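Local atomic coordinates of enoyl-CoA hydratase (PDB entry 7MCM), a protein that probably catalyses the reversible addition of water to the double bond of enoyl-CoA thioesters, giving (3S)-3-hydroxyacyl-CoA in fatty acid metabolism. Residues R15-T20 with D44-D49; D51-I56 with N211-V216. One frame throughout, in Å; residues are numbered along the deposited sequence.

Contact 1. Residues R15-T20 with D44-D49; sequences RVQTWT and DAANAD
Q17 and W19 meet the helix end 44-49 through a single methyl group, CB of A46. The measured approaches are nearly equal: CZ2 of W19 lies 4.0 Å from A46 CB, and OE1 of Q17 lies 4.1 Å from the same CB. A46 CB reaches the indole at its edge, close to the ring plane, so the benzo rim and not a face receives the methyl. The two strand side chains are also tied to each other. W19 NE1 donates to Q17 OE1 over 2.9 Å, nearly straight at 171°, with the acceptor in the plane of the indole. Seen from the amide, the donor is tilted 32° out of the carbonyl plane. This bond satisfies a buried indole N-H and restricts the rotation of both groups. Q17 starts with CG opposite its carbonyl carbon (chi1 -85°) and then runs extended, which carries OE1 forward to the indole nitrogen. Residues two apart on a strand present their side chains to the same face, so the pair forms one surface. The packing is otherwise thin: the segments bury 106 Å² in all, and the closest CA atoms, of Q17 and A46, are 8.3 Å apart. Toward solvent the approach loosens. Just past the helix, D49 OD2 stays 5.1 Å from Q17 NE2, too far for a contact, and forms a salt bridge with R12. The exposed D44 turns from the strand and pairs with R104. The contact thus lays the last turn of helix 33-48 on the sheet within the beta-alpha-beta unit 16-21, 33-48, 54-59, where strand 16-21 runs between antiparallel strand 8-13 and parallel strand 54-59.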
loop_
_atom_site.group_PDB
_atom_site.type_symbol
_atom_site.label_atom_id
_atom_site.label_comp_id
_atom_site.label_asym_id
_atom_site.label_seq_id
_atom_site.Cartn_x
_atom_site.Cartn_y
_atom_site.Cartn_z
ATOM N N ARG B 15 3.726 34.543 14.410
ATOM C CA ARG B 15 3.936 33.134 14.103
ATOM C C ARG B 15 3.749 32.817 12.623
ATOM O O ARG B 15 3.739 31.640 12.240
ATOM C CB ARG B 15 3.008 32.266 14.948
ATOM C CG ARG B 15 2.958 32.715 16.389
ATOM C CD ARG B 15 2.254 31.712 17.271
ATOM N NE ARG B 15 3.235 30.791 17.831
ATOM C CZ ARG B 15 3.590 30.756 19.107
ATOM N NH1 ARG B 15 3.040 31.566 20.001
ATOM N NH2 ARG B 15 4.545 29.912 19.492
ATOM N N VAL B 16 3.617 33.834 11.779
ATOM C CA VAL B 16 3.384 33.642 10.353
ATOM C C VAL B 16 4.590 34.169 9.594
ATOM O O VAL B 16 4.960 35.338 9.741
ATOM C CB VAL B 16 2.099 34.353 9.900
ATOM C CG1 VAL B 16 1.856 34.122 8.403
ATOM C CG2 VAL B 16 0.915 33.870 10.724
ATOM N N GLN B 17 5.177 33.320 8.754
ATOM C CA GLN B 17 6.225 33.736 7.833
ATOM C C GLN B 17 5.642 33.833 6.436
ATOM O O GLN B 17 4.826 32.999 6.035
ATOM C CB GLN B 17 7.400 32.756 7.804
ATOM C CG GLN B 17 8.433 32.948 8.862
ATOM C CD GLN B 17 9.636 32.053 8.651
ATOM O OE1 GLN B 17 9.626 31.176 7.786
ATOM N NE2 GLN B 17 10.671 32.252 9.457
ATOM N N THR B 18 6.062 34.846 5.691
ATOM C CA THR B 18 5.731 34.929 4.279
ATOM C C THR B 18 6.994 34.685 3.468
ATOM O O THR B 18 8.036 35.300 3.727
ATOM C CB THR B 18 5.112 36.279 3.933
ATOM O OG1 THR B 18 3.962 36.480 4.754
ATOM C CG2 THR B 18 4.670 36.299 2.473
ATOM N N TRP B 19 6.902 33.760 2.519
ATOM C CA TRP B 19 7.966 33.472 1.566
ATOM C C TRP B 19 7.518 34.015 0.217
ATOM O O TRP B 19 6.483 33.591 -0.307
ATOM C CB TRP B 19 8.227 31.971 1.461
ATOM C CG TRP B 19 8.598 31.289 2.745
ATOM C CD1 TRP B 19 8.821 31.871 3.961
ATOM C CD2 TRP B 19 8.788 29.883 2.930
ATOM N NE1 TRP B 19 9.150 30.911 4.889
ATOM C CE2 TRP B 19 9.134 29.682 4.279
ATOM C CE3 TRP B 19 8.703 28.772 2.079
ATOM C CZ2 TRP B 19 9.403 28.414 4.799
ATOM C CZ3 TRP B 19 8.965 27.519 2.594
ATOM C CH2 TRP B 19 9.300 27.346 3.944
ATOM N N THR B 20 8.284 34.958 -0.336
ATOM C CA THR B 20 7.945 35.575 -1.611
ATOM C C THR B 20 8.978 35.133 -2.640
ATOM O O THR B 20 10.162 35.480 -2.531
ATOM C CB THR B 20 7.893 37.097 -1.506
ATOM O OG1 THR B 20 7.012 37.478 -0.445
ATOM C CG2 THR B 20 7.367 37.676 -2.795
ATOM N N ASP B 44 13.910 24.144 6.263
ATOM C CA ASP B 44 14.661 23.692 7.427
ATOM C C ASP B 44 14.643 24.731 8.546
ATOM O O ASP B 44 14.606 24.374 9.731
ATOM C CB ASP B 44 16.094 23.337 7.028
ATOM C CG ASP B 44 16.161 22.062 6.211
ATOM O OD1 ASP B 44 15.133 21.351 6.158
ATOM O OD2 ASP B 44 17.225 21.764 5.634
ATOM N N ALA B 45 14.689 26.019 8.195
ATOM C CA ALA B 45 14.678 27.058 9.221
ATOM C C ALA B 45 13.306 27.176 9.871
ATOM O O ALA B 45 13.203 27.424 11.077
ATOM C CB ALA B 45 15.104 28.399 8.627
ATOM N N ALA B 46 12.244 27.016 9.087
ATOM C CA ALA B 46 10.902 27.082 9.652
ATOM C C ALA B 46 10.632 25.889 10.563
ATOM O O ALA B 46 10.037 26.045 11.633
ATOM C CB ALA B 46 9.867 27.176 8.527
ATOM N N ASN B 47 11.085 24.693 10.171
ATOM C CA ASN B 47 10.969 23.535 11.058
ATOM C C ASN B 47 11.692 23.767 12.376
ATOM O O ASN B 47 11.214 23.352 13.438
ATOM C CB ASN B 47 11.538 22.286 10.392
ATOM C CG ASN B 47 10.634 21.738 9.321
ATOM O OD1 ASN B 47 9.453 22.090 9.252
ATOM N ND2 ASN B 47 11.182 20.878 8.468
ATOM N N ALA B 48 12.866 24.402 12.323
ATOM C CA ALA B 48 13.690 24.548 13.512
ATOM C C ALA B 48 13.159 25.619 14.454
ATOM O O ALA B 48 13.424 25.560 15.656
ATOM C CB ALA B 48 15.136 24.862 13.110
ATOM N N ASP B 49 12.425 26.603 13.937
ATOM C CA ASP B 49 11.920 27.702 14.758
ATOM C C ASP B 49 10.516 27.344 15.226
ATOM O O ASP B 49 9.529 27.599 14.540
ATOM C CB ASP B 49 11.941 29.014 13.980
ATOM C CG ASP B 49 11.642 30.231 14.862
ATOM O OD1 ASP B 49 11.201 30.057 16.019
ATOM O OD2 ASP B 49 11.836 31.368 14.386
#

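Contact 2. Residues D51-I56 with N211-V216; sequences DISVVI and NPAPAV
At the start of the parallel strand 54-59 of the crotonase core, S53 meets A213 in the first turn of helix 213-226. The segments come closest, by CA atoms, at this pair, 5.7 Å apart. S53 OG sits 3.4 Å from A213 CB; no direct hydrogen bond joins the segments, and two waters make the polar link instead. S53 OG donates to one water over 2.6 Å, and that water passes a hydrogen to N211 O. The other water donates toward S53 OG (3.1 Å), I52 O and A213 O; with two hydrogens for three acceptors, it can serve only two of them at a time. The serine hydroxyl therefore gives its hydrogen to one water and can accept from the other. With OG opposite the carbonyl carbon (chi1 -75°), S53 directs its hydroxyl to the helix start. The backbone O of S53 packs against V216 CG1 at 3.8 Å. P212, at the N-cap position, accepts the bond from V216 N at its O (3.1 Å). Across the helix start, V144 of the second subunit packs on P212 and V216. The arrangement joins the beta core to the C-terminal helical region that is characteristic of the crotonase fold, here beside a subunit interface of the hexamer.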
loop_
_atom_site.group_PDB
_atom_site.type_symbol
_atom_site.label_atom_id
_atom_site.label_comp_id
_atom_site.label_asym_id
_atom_site.label_seq_id
_atom_site.Cartn_x
_atom_site.Cartn_y
_atom_site.Cartn_z
ATOM N N ASP B 51 8.603 28.731 17.118
ATOM C CA ASP B 51 7.663 29.843 17.193
ATOM C C ASP B 51 6.824 29.962 15.919
ATOM O O ASP B 51 5.710 30.497 15.967
ATOM C CB ASP B 51 8.418 31.148 17.460
ATOM C CG ASP B 51 9.109 31.177 18.830
ATOM O OD1 ASP B 51 8.625 30.533 19.792
ATOM O OD2 ASP B 51 10.159 31.848 18.935
ATOM N N ILE B 52 7.326 29.472 14.783
ATOM C CA ILE B 52 6.622 29.578 13.506
ATOM C C ILE B 52 5.538 28.507 13.405
ATOM O O ILE B 52 5.782 27.325 13.680
ATOM C CB ILE B 52 7.608 29.459 12.327
ATOM C CG1 ILE B 52 8.741 30.479 12.460
ATOM C CG2 ILE B 52 6.874 29.613 10.988
ATOM C CD1 ILE B 52 8.281 31.902 12.404
ATOM N N SER B 53 4.347 28.909 12.957
ATOM C CA SER B 53 3.213 28.000 12.849
ATOM C C SER B 53 2.576 27.944 11.469
ATOM O O SER B 53 1.850 26.987 11.195
ATOM C CB SER B 53 2.118 28.377 13.864
ATOM O OG SER B 53 2.478 27.984 15.175
ATOM N N VAL B 54 2.779 28.948 10.617
ATOM C CA VAL B 54 2.161 29.007 9.291
ATOM C C VAL B 54 3.139 29.693 8.347
ATOM O O VAL B 54 3.817 30.650 8.737
ATOM C CB VAL B 54 0.822 29.782 9.298
ATOM C CG1 VAL B 54 0.104 29.618 7.968
ATOM C CG2 VAL B 54 -0.073 29.352 10.433
ATOM N N VAL B 55 3.191 29.213 7.102
ATOM C CA VAL B 55 3.910 29.866 6.005
ATOM C C VAL B 55 2.890 30.261 4.951
ATOM O O VAL B 55 2.012 29.462 4.605
ATOM C CB VAL B 55 5.003 28.959 5.394
ATOM C CG1 VAL B 55 5.501 29.496 4.033
ATOM C CG2 VAL B 55 6.174 28.822 6.339
ATOM N N ILE B 56 2.973 31.508 4.489
ATOM C CA ILE B 56 2.265 31.973 3.299
ATOM C C ILE B 56 3.273 32.033 2.152
ATOM O O ILE B 56 4.275 32.753 2.236
ATOM C CB ILE B 56 1.632 33.353 3.514
ATOM C CG1 ILE B 56 0.534 33.311 4.590
ATOM C CG2 ILE B 56 1.121 33.894 2.177
ATOM C CD1 ILE B 56 0.041 34.711 5.008
ATOM N N ASN B 211 -3.765 28.950 17.349
ATOM C CA ASN B 211 -3.794 27.697 18.082
ATOM C C ASN B 211 -2.414 27.330 18.604
ATOM O O ASN B 211 -1.401 27.776 18.070
ATOM C CB ASN B 211 -4.341 26.587 17.176
ATOM C CG ASN B 211 -5.752 26.871 16.729
ATOM O OD1 ASN B 211 -6.102 26.762 15.540
ATOM N ND2 ASN B 211 -6.573 27.268 17.675
ATOM N N PRO B 212 -2.342 26.509 19.653
ATOM C CA PRO B 212 -1.037 26.140 20.218
ATOM C C PRO B 212 -0.108 25.573 19.152
ATOM O O PRO B 212 -0.463 24.642 18.424
ATOM C CB PRO B 212 -1.394 25.085 21.273
ATOM C CG PRO B 212 -2.795 25.388 21.644
ATOM C CD PRO B 212 -3.454 25.876 20.369
ATOM N N ALA B 213 1.097 26.148 19.068
ATOM C CA ALA B 213 2.022 25.798 17.993
ATOM C C ALA B 213 2.350 24.311 17.921
ATOM O O ALA B 213 2.343 23.767 16.804
ATOM C CB ALA B 213 3.310 26.626 18.126
ATOM N N PRO B 214 2.638 23.602 19.019
ATOM C CA PRO B 214 2.923 22.166 18.874
ATOM C C PRO B 214 1.752 21.365 18.326
ATOM O O PRO B 214 1.969 20.402 17.583
ATOM C CB PRO B 214 3.282 21.738 20.302
ATOM C CG PRO B 214 3.677 22.970 20.986
ATOM C CD PRO B 214 2.815 24.042 20.415
ATOM N N ALA B 215 0.513 21.720 18.687
ATOM C CA ALA B 215 -0.641 20.964 18.201
ATOM C C ALA B 215 -0.859 21.178 16.706
ATOM O O ALA B 215 -1.251 20.247 15.990
ATOM C CB ALA B 215 -1.895 21.344 18.982
ATOM N N VAL B 216 -0.638 22.401 16.220
ATOM C CA VAL B 216 -0.740 22.657 14.785
ATOM C C VAL B 216 0.214 21.750 14.002
ATOM O O VAL B 216 -0.161 21.157 12.976
ATOM C CB VAL B 216 -0.487 24.151 14.498
ATOM C CG1 VAL B 216 -0.251 24.377 13.000
ATOM C CG2 VAL B 216 -1.693 24.967 14.970
HETATM O O HOH W 1 4.045 25.275 15.075
HETATM O O HOH W 2 0.582 28.811 16.733
#

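In the fold
Contacts 1 and 2 have centres about 10 Å apart and share the seam between neighbouring parallel strands 16-21 and 54-59. There W19 N lies 2.8 Å from I56 O, and Q17 O lies 2.8 Å from I56 N, both probable hydrogen bonds. The indole of contact 1 also packs on contact 2, with W19 CD2 3.5 Å from V55 CG1. R217, one residue past segment 211-216, connects them a second way: its guanidinium binds A46 O and N47 O at the helix end and I52 O before the strand. Both segments of contact 1 precede those of contact 2 in the sequence. What the geometry supports in both is packing of helices on the sheet.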